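PDB 4N0L: predicted component of a thermophile-specific DNA repair system, contains a RAMP domain from Methanopyrus kandleri, which probably binds crRNA as the Csm3 subunit of a type III-A CRISPR antiviral complex and may act as an RNA endonuclease. Local coordinates for residues 6-11 and 275-280; 315-320 and 346-351. All coordinates share one frame; numbering follows the deposited sequence.

How the contacts relate
Near the N terminus the chain enters strand 7-16, the middle strand of a five-stranded antiparallel sheet. Contact 1 closes a loop of 263 residues when strand 268-278 returns beside it, joining 6-11 to 275-280. Contact 2 opens only after that loop has closed: strand 318-321 takes the sheet edge beside 268-278, and the chain then passes through short helices and brings 346-351 back to 315-320. The two loops therefore follow in series, neither nested nor crossed, and the centres of the two contacts are about 7 Å apart. They meet directly, through Leu275 N and Ile320 O, Ser279 OG and Glu317 OE2, and Ile8 packed on Trp349, so the C-terminal tail lies against the strands of contact 1.

Contact 1: residues 6-11 and 275-280; sequences GTITLV and LCARST
Strands 7-11 and 275-278 are an antiparallel neighbour pair in the sheet of the RRM-like fold, with Thr7 opposite Arg278 and Thr9 opposite Cys276 as hydrogen-bonded pairs. Each pair is bonded in both directions, Thr7 N lying 2.8 Å from Arg278 O and Thr9 N 2.6 Å from Cys276 O. Cys276 O also accepts from a water at 2.7 Å, which further bonds Thr7 OG1 and Thr9 OG1 and thus ties both strands together on the face that carries Thr7, Thr9, Cys276 and Arg278. With OG1 between its backbone N and carbonyl carbon (chi1 55°), Thr7 presents the hydroxyl to this water and to a second one. Beside it Arg278 points the same way, and the second water links Thr7 OG1 to Arg278 NH2, while Arg278 NH1 is hydrogen-bonded to Arg315 O, beside strand 268-278. On the face of Ile8, Leu10, Leu275 and Ala277 the two leucines lie side by side, Leu10 CG 4.0 Å from Leu275 CD1, and Ile8 CG1 stands 4.2 Å from Ala277 CB. Helix 238-255 packs here through Met246, which touches both leucines, and the tail residues Leu347 and Trp349 cover Ile8 and Ala277. Strand 223-231 flanks 7-11 along its other edge.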
ATOM      1  N   GLY A   6      13.950  -9.603  -6.462  1.00 61.96           N
ATOM      2  CA  GLY A   6      12.893  -9.754  -7.443  1.00 50.80           C
ATOM      3  C   GLY A   6      11.564  -9.264  -6.901  1.00 44.33           C
ATOM      4  O   GLY A   6      11.522  -8.568  -5.886  1.00 37.23           O
ATOM      5  N   THR A   7      10.469  -9.646  -7.554  1.00 41.00           N
ATOM      6  CA  THR A   7       9.190  -8.988  -7.304  1.00 34.69           C
ATOM      7  C   THR A   7       7.962  -9.894  -7.330  1.00 35.96           C
ATOM      8  O   THR A   7       7.948 -10.945  -7.969  1.00 36.37           O
ATOM      9  CB  THR A   7       8.940  -7.872  -8.339  1.00 33.49           C
ATOM     10  OG1 THR A   7       9.045  -8.418  -9.659  1.00 40.10           O
ATOM     11  CG2 THR A   7       9.952  -6.744  -8.193  1.00 27.71           C
ATOM     12  N   ILE A   8       6.928  -9.456  -6.618  1.00 34.13           N
ATOM     13  CA  ILE A   8       5.589 -10.016  -6.756  1.00 27.88           C
ATOM     14  C   ILE A   8       4.664  -8.893  -7.198  1.00 25.15           C
ATOM     15  O   ILE A   8       4.564  -7.868  -6.523  1.00 24.27           O
ATOM     16  CB  ILE A   8       5.053 -10.617  -5.450  1.00 25.69           C
ATOM     17  CG1 ILE A   8       5.906 -11.802  -4.998  1.00 18.86           C
ATOM     18  CG2 ILE A   8       3.604 -11.051  -5.626  1.00 27.74           C
ATOM     19  CD1 ILE A   8       5.562 -12.281  -3.608  1.00 17.28           C
ATOM     20  N   THR A   9       3.994  -9.080  -8.329  1.00 26.23           N
ATOM     21  CA  THR A   9       3.135  -8.036  -8.876  1.00 23.08           C
ATOM     22  C   THR A   9       1.657  -8.392  -8.809  1.00 28.46           C
ATOM     23  O   THR A   9       1.220  -9.392  -9.382  1.00 28.84           O
ATOM     24  CB  THR A   9       3.494  -7.728 -10.335  1.00 20.66           C
ATOM     25  OG1 THR A   9       4.863  -7.313 -10.415  1.00 26.72           O
ATOM     26  CG2 THR A   9       2.604  -6.623 -10.877  1.00 22.44           C
ATOM     27  N   LEU A  10       0.889  -7.565  -8.106  1.00 27.59           N
ATOM     28  CA  LEU A  10      -0.562  -7.701  -8.079  1.00 23.59           C
ATOM     29  C   LEU A  10      -1.136  -7.065  -9.335  1.00 25.21           C
ATOM     30  O   LEU A  10      -0.837  -5.909  -9.637  1.00 25.32           O
ATOM     31  CB  LEU A  10      -1.170  -7.048  -6.828  1.00 19.83           C
ATOM     32  CG  LEU A  10      -0.961  -7.626  -5.419  1.00 23.90           C
ATOM     33  CD1 LEU A  10       0.510  -7.791  -5.040  1.00 20.98           C
ATOM     34  CD2 LEU A  10      -1.685  -6.769  -4.384  1.00 19.84           C
ATOM     35  N   VAL A  11      -1.947  -7.821 -10.071  1.00 20.27           N
ATOM     36  CA  VAL A  11      -2.550  -7.317 -11.300  1.00 22.33           C
ATOM     37  C   VAL A  11      -4.065  -7.480 -11.287  1.00 24.60           C
ATOM     38  O   VAL A  11      -4.587  -8.562 -11.009  1.00 26.91           O
ATOM     39  CB  VAL A  11      -1.984  -8.031 -12.546  1.00 28.03           C
ATOM     40  CG1 VAL A  11      -2.597  -7.456 -13.822  1.00 25.39           C
ATOM     41  CG2 VAL A  11      -0.465  -7.931 -12.582  1.00 27.04           C
ATOM     42  N   LEU A 275      -1.382 -12.875  -8.742  1.00 31.26           N
ATOM     43  CA  LEU A 275      -0.101 -12.487  -8.161  1.00 30.70           C
ATOM     44  C   LEU A 275       1.018 -13.021  -9.047  1.00 29.21           C
ATOM     45  O   LEU A 275       1.159 -14.233  -9.213  1.00 28.87           O
ATOM     46  CB  LEU A 275       0.047 -13.020  -6.734  1.00 33.81           C
ATOM     47  CG  LEU A 275      -0.491 -12.203  -5.556  1.00 38.79           C
ATOM     48  CD1 LEU A 275      -1.822 -11.535  -5.878  1.00 36.74           C
ATOM     49  CD2 LEU A 275      -0.622 -13.089  -4.329  1.00 42.49           C
ATOM     50  N   CYS A 276       1.822 -12.119  -9.599  1.00 27.81           N
ATOM     51  CA  CYS A 276       2.835 -12.500 -10.575  1.00 25.66           C
ATOM     52  C   CYS A 276       4.247 -12.331 -10.026  1.00 31.12           C
ATOM     53  O   CYS A 276       4.683 -11.216  -9.737  1.00 36.59           O
ATOM     54  CB  CYS A 276       2.663 -11.682 -11.856  1.00 22.96           C
ATOM     55  SG  CYS A 276       0.987 -11.736 -12.550  1.00 31.90           S
ATOM     56  N   ALA A 277       4.957 -13.445  -9.888  1.00 34.35           N
ATOM     57  CA  ALA A 277       6.241 -13.459  -9.195  1.00 32.67           C
ATOM     58  C   ALA A 277       7.435 -13.646 -10.131  1.00 33.27           C
ATOM     59  O   ALA A 277       7.395 -14.455 -11.060  1.00 32.32           O
ATOM     60  CB  ALA A 277       6.243 -14.544  -8.138  1.00 27.64           C
ATOM     61  N   ARG A 278       8.492 -12.880  -9.880  1.00 36.21           N
ATOM     62  CA  ARG A 278       9.770 -13.072 -10.558  1.00 37.24           C
ATOM     63  C   ARG A 278      10.914 -13.024  -9.550  1.00 39.50           C
ATOM     64  O   ARG A 278      11.133 -12.004  -8.899  1.00 39.97           O
ATOM     65  CB  ARG A 278       9.982 -12.021 -11.655  1.00 34.78           C
ATOM     66  CG  ARG A 278       8.979 -12.123 -12.790  1.00 43.85           C
ATOM     67  CD  ARG A 278       9.235 -11.108 -13.895  1.00 47.80           C
ATOM     68  NE  ARG A 278       8.880  -9.743 -13.524  1.00 51.91           N
ATOM     69  CZ  ARG A 278       8.531  -8.805 -14.401  1.00 53.61           C
ATOM     70  NH1 ARG A 278       8.479  -9.094 -15.694  1.00 52.24           N
ATOM     71  NH2 ARG A 278       8.226  -7.583 -13.987  1.00 53.20           N
ATOM     72  N   SER A 279      11.624 -14.140  -9.409  1.00 39.32           N
ATOM     73  CA  SER A 279      12.775 -14.211  -8.514  1.00 41.20           C
ATOM     74  C   SER A 279      14.043 -13.777  -9.236  1.00 38.05           C
ATOM     75  O   SER A 279      14.095 -13.790 -10.466  1.00 35.27           O
ATOM     76  CB  SER A 279      12.948 -15.625  -7.954  1.00 39.61           C
ATOM     77  OG  SER A 279      13.551 -16.482  -8.909  1.00 38.45           O
ATOM     78  N   THR A 280      15.057 -13.386  -8.467  1.00 37.69           N
ATOM     79  CA  THR A 280      16.329 -12.937  -9.026  1.00 41.40           C
ATOM     80  C   THR A 280      16.964 -14.009  -9.912  1.00 37.34           C
ATOM     81  O   THR A 280      17.444 -13.718 -11.009  1.00 37.52           O
ATOM     82  CB  THR A 280      17.326 -12.553  -7.909  1.00 49.46           C
ATOM     83  OG1 THR A 280      16.764 -11.519  -7.091  1.00 52.21           O
ATOM     84  CG2 THR A 280      18.646 -12.072  -8.503  1.00 48.39           C
TER
HETATM   85  O   HOH W   1       6.687  -9.541 -10.528  1.00 29.93           O
HETATM   86  O   HOH W   2       9.549  -6.378 -12.014  1.00 42.71           O

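Contact 2: residues 315-320 and 346-351; sequences RYEIVI and ELPWGR
No backbone hydrogen bond joins 315-320 to 346-351: the tail passes strand 318-320 and the residue before it with Ile318 CA and Leu347 CA 6.8 Å apart, and side chains bridge the gap. Ile318 and Pro348 meet tip to tip, Ile318 CD1 lying 3.9 Å from Pro348 CD. With CG1 beside its backbone N (chi1 -71°) and the chain beyond it extended (chi2 178°), Ile318 also brings CD1 to 3.2 Å from Glu346 O, a close packing contact. Glu317 slides past the proline in the opposite direction, its carboxylate lying against CB and CG of Pro348: Glu317 OE1 is 3.3 Å from Pro348 CB, while Glu317 OE2 comes within 3.8 Å of Pro348 CG and shares a hydrogen bond with Ser279 OG. Farther along, Ile320 CD1 touches Glu346 CB at 3.6 Å, the two side chains crossing at about a right angle, and Ile320 CG1 lies 4.2 Å from Leu347 CD2. Glu317 and Ile318 both stand opposite Ala277 of strand 268-278, a classic beta bulge that turns two consecutive side chains toward the tail, here a C-terminal segment packed on one face of the RRM-like sheet, from the outer strand 318-321 to strands 268-278 and 7-16.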
ATOM      1  N   ARG A 315       6.065 -11.750 -19.049  1.00 42.66           N
ATOM      2  CA  ARG A 315       6.730 -12.958 -18.619  1.00 45.04           C
ATOM      3  C   ARG A 315       7.073 -12.929 -17.139  1.00 44.02           C
ATOM      4  O   ARG A 315       7.696 -11.990 -16.641  1.00 45.71           O
ATOM      5  CB  ARG A 315       7.997 -13.181 -19.447  1.00 52.65           C
ATOM      6  CG  ARG A 315       7.765 -13.756 -20.834  1.00 61.65           C
ATOM      7  CD  ARG A 315       8.975 -13.554 -21.735  1.00 69.87           C
ATOM      8  NE  ARG A 315       8.942 -14.477 -22.867  1.00 78.59           N
ATOM      9  CZ  ARG A 315       9.406 -14.228 -24.088  1.00 83.59           C
ATOM     10  NH1 ARG A 315       9.927 -13.046 -24.397  1.00 87.21           N
ATOM     11  NH2 ARG A 315       9.326 -15.176 -25.013  1.00 82.64           N
ATOM     12  N   TYR A 316       6.648 -13.975 -16.438  1.00 38.67           N
ATOM     13  CA  TYR A 316       6.969 -14.137 -15.030  1.00 35.82           C
ATOM     14  C   TYR A 316       7.518 -15.532 -14.779  1.00 40.84           C
ATOM     15  O   TYR A 316       7.488 -16.388 -15.665  1.00 45.76           O
ATOM     16  CB  TYR A 316       5.735 -13.886 -14.162  1.00 37.78           C
ATOM     17  CG  TYR A 316       5.119 -12.520 -14.356  1.00 37.42           C
ATOM     18  CD1 TYR A 316       5.609 -11.413 -13.674  1.00 36.97           C
ATOM     19  CD2 TYR A 316       4.041 -12.338 -15.214  1.00 34.55           C
ATOM     20  CE1 TYR A 316       5.047 -10.162 -13.846  1.00 35.83           C
ATOM     21  CE2 TYR A 316       3.472 -11.092 -15.391  1.00 38.35           C
ATOM     22  CZ  TYR A 316       3.979 -10.007 -14.704  1.00 38.54           C
ATOM     23  OH  TYR A 316       3.414  -8.766 -14.878  1.00 37.19           O
ATOM     24  N   GLU A 317       8.017 -15.764 -13.571  1.00 41.36           N
ATOM     25  CA  GLU A 317       8.480 -17.090 -13.196  1.00 39.39           C
ATOM     26  C   GLU A 317       7.292 -17.956 -12.817  1.00 39.09           C
ATOM     27  O   GLU A 317       7.140 -19.075 -13.306  1.00 44.03           O
ATOM     28  CB  GLU A 317       9.476 -17.011 -12.041  1.00 41.92           C
ATOM     29  CG  GLU A 317      10.010 -18.358 -11.591  1.00 43.55           C
ATOM     30  CD  GLU A 317      11.046 -18.232 -10.493  1.00 48.94           C
ATOM     31  OE1 GLU A 317      11.452 -19.273  -9.937  1.00 55.08           O
ATOM     32  OE2 GLU A 317      11.455 -17.090 -10.190  1.00 45.53           O
ATOM     33  N   ILE A 318       6.445 -17.424 -11.944  1.00 39.52           N
ATOM     34  CA  ILE A 318       5.253 -18.125 -11.491  1.00 39.74           C
ATOM     35  C   ILE A 318       4.083 -17.153 -11.396  1.00 38.74           C
ATOM     36  O   ILE A 318       4.210 -16.071 -10.824  1.00 40.38           O
ATOM     37  CB  ILE A 318       5.479 -18.806 -10.128  1.00 43.04           C
ATOM     38  CG1 ILE A 318       6.414 -20.008 -10.286  1.00 51.09           C
ATOM     39  CG2 ILE A 318       4.160 -19.246  -9.518  1.00 40.93           C
ATOM     40  CD1 ILE A 318       6.727 -20.721  -8.991  1.00 56.95           C
ATOM     41  N   VAL A 319       2.949 -17.541 -11.970  1.00 36.45           N
ATOM     42  CA  VAL A 319       1.740 -16.731 -11.910  1.00 29.48           C
ATOM     43  C   VAL A 319       0.674 -17.426 -11.073  1.00 32.28           C
ATOM     44  O   VAL A 319       0.238 -18.529 -11.405  1.00 38.72           O
ATOM     45  CB  VAL A 319       1.175 -16.448 -13.319  1.00 29.44           C
ATOM     46  CG1 VAL A 319      -0.200 -15.797 -13.228  1.00 30.72           C
ATOM     47  CG2 VAL A 319       2.137 -15.576 -14.116  1.00 26.84           C
ATOM     48  N   ILE A 320       0.269 -16.788  -9.980  1.00 27.25           N
ATOM     49  CA  ILE A 320      -0.804 -17.318  -9.147  1.00 23.47           C
ATOM     50  C   ILE A 320      -2.114 -16.617  -9.486  1.00 30.05           C
ATOM     51  O   ILE A 320      -2.297 -15.442  -9.169  1.00 32.98           O
ATOM     52  CB  ILE A 320      -0.519 -17.133  -7.645  1.00 29.97           C
ATOM     53  CG1 ILE A 320       0.878 -17.647  -7.287  1.00 39.16           C
ATOM     54  CG2 ILE A 320      -1.594 -17.826  -6.814  1.00 22.16           C
ATOM     55  CD1 ILE A 320       1.074 -19.117  -7.570  1.00 47.58           C
ATOM     56  N   GLU A 346       3.266 -21.797  -3.227  1.00 47.62           N
ATOM     57  CA  GLU A 346       3.503 -21.974  -4.655  1.00 43.17           C
ATOM     58  C   GLU A 346       4.540 -20.992  -5.201  1.00 40.97           C
ATOM     59  O   GLU A 346       4.933 -21.085  -6.364  1.00 41.10           O
ATOM     60  CB  GLU A 346       2.192 -21.818  -5.432  1.00 47.74           C
ATOM     61  CG  GLU A 346       1.105 -22.819  -5.061  1.00 57.52           C
ATOM     62  CD  GLU A 346       1.537 -24.262  -5.249  1.00 67.22           C
ATOM     63  OE1 GLU A 346       2.290 -24.543  -6.206  1.00 68.68           O
ATOM     64  OE2 GLU A 346       1.118 -25.118  -4.441  1.00 69.80           O
ATOM     65  N   LEU A 347       4.991 -20.061  -4.364  1.00 41.32           N
ATOM     66  CA  LEU A 347       5.925 -19.027  -4.806  1.00 42.20           C
ATOM     67  C   LEU A 347       7.371 -19.516  -4.736  1.00 42.18           C
ATOM     68  O   LEU A 347       7.678 -20.434  -3.978  1.00 42.95           O
ATOM     69  CB  LEU A 347       5.755 -17.756  -3.968  1.00 41.98           C
ATOM     70  CG  LEU A 347       4.457 -16.980  -4.208  1.00 40.15           C
ATOM     71  CD1 LEU A 347       4.236 -15.934  -3.124  1.00 37.79           C
ATOM     72  CD2 LEU A 347       4.444 -16.350  -5.594  1.00 38.98           C
ATOM     73  N   PRO A 348       8.267 -18.910  -5.534  1.00 43.64           N
ATOM     74  CA  PRO A 348       9.662 -19.363  -5.543  1.00 46.15           C
ATOM     75  C   PRO A 348      10.496 -18.826  -4.378  1.00 52.13           C
ATOM     76  O   PRO A 348      11.655 -18.463  -4.575  1.00 57.04           O
ATOM     77  CB  PRO A 348      10.187 -18.817  -6.872  1.00 43.40           C
ATOM     78  CG  PRO A 348       9.392 -17.574  -7.084  1.00 39.75           C
ATOM     79  CD  PRO A 348       8.010 -17.918  -6.596  1.00 40.88           C
ATOM     80  N   TRP A 349       9.914 -18.783  -3.184  1.00 51.94           N
ATOM     81  CA  TRP A 349      10.654 -18.407  -1.984  1.00 51.17           C
ATOM     82  C   TRP A 349      10.206 -19.277  -0.816  1.00 59.35           C
ATOM     83  O   TRP A 349       9.111 -19.840  -0.838  1.00 62.39           O
ATOM     84  CB  TRP A 349      10.446 -16.929  -1.648  1.00 45.28           C
ATOM     85  CG  TRP A 349      10.936 -15.979  -2.700  1.00 41.41           C
ATOM     86  CD1 TRP A 349      12.229 -15.609  -2.937  1.00 37.13           C
ATOM     87  CD2 TRP A 349      10.133 -15.267  -3.651  1.00 36.69           C
ATOM     88  NE1 TRP A 349      12.281 -14.713  -3.980  1.00 37.51           N
ATOM     89  CE2 TRP A 349      11.007 -14.487  -4.436  1.00 38.87           C
ATOM     90  CE3 TRP A 349       8.762 -15.213  -3.917  1.00 35.71           C
ATOM     91  CZ2 TRP A 349      10.554 -13.665  -5.468  1.00 35.32           C
ATOM     92  CZ3 TRP A 349       8.313 -14.397  -4.942  1.00 36.31           C
ATOM     93  CH2 TRP A 349       9.206 -13.634  -5.704  1.00 34.52           C
ATOM     94  N   GLY A 350      11.052 -19.388   0.203  1.00 64.99           N
ATOM     95  CA  GLY A 350      10.786 -20.292   1.305  1.00 69.58           C
ATOM     96  C   GLY A 350      10.824 -21.746   0.880  1.00 73.52           C
ATOM     97  O   GLY A 350      10.031 -22.556   1.367  1.00 74.84           O
ATOM     98  N   ARG A 351      11.739 -22.069  -0.033  1.00 74.02           N
ATOM     99  CA  ARG A 351      11.918 -23.435  -0.525  1.00 72.03           C
ATOM    100  C   ARG A 351      10.626 -23.997  -1.114  1.00 72.62           C
ATOM    101  O   ARG A 351       9.991 -23.362  -1.958  1.00 70.39           O
ATOM    102  CB  ARG A 351      12.430 -24.346   0.594  1.00 68.47           C
ATOM    103  CG  ARG A 351      12.120 -25.820   0.386  1.00 67.54           C
ATOM    104  CD  ARG A 351      12.494 -26.636   1.615  1.00 69.88           C
ATOM    105  NE  ARG A 351      12.220 -25.908   2.852  1.00 70.76           N
ATOM    106  CZ  ARG A 351      11.007 -25.736   3.371  1.00 70.53           C
ATOM    107  NH1 ARG A 351      10.861 -25.058   4.502  1.00 66.75           N
ATOM    108  NH2 ARG A 351       9.939 -26.233   2.760  1.00 71.86           N
TER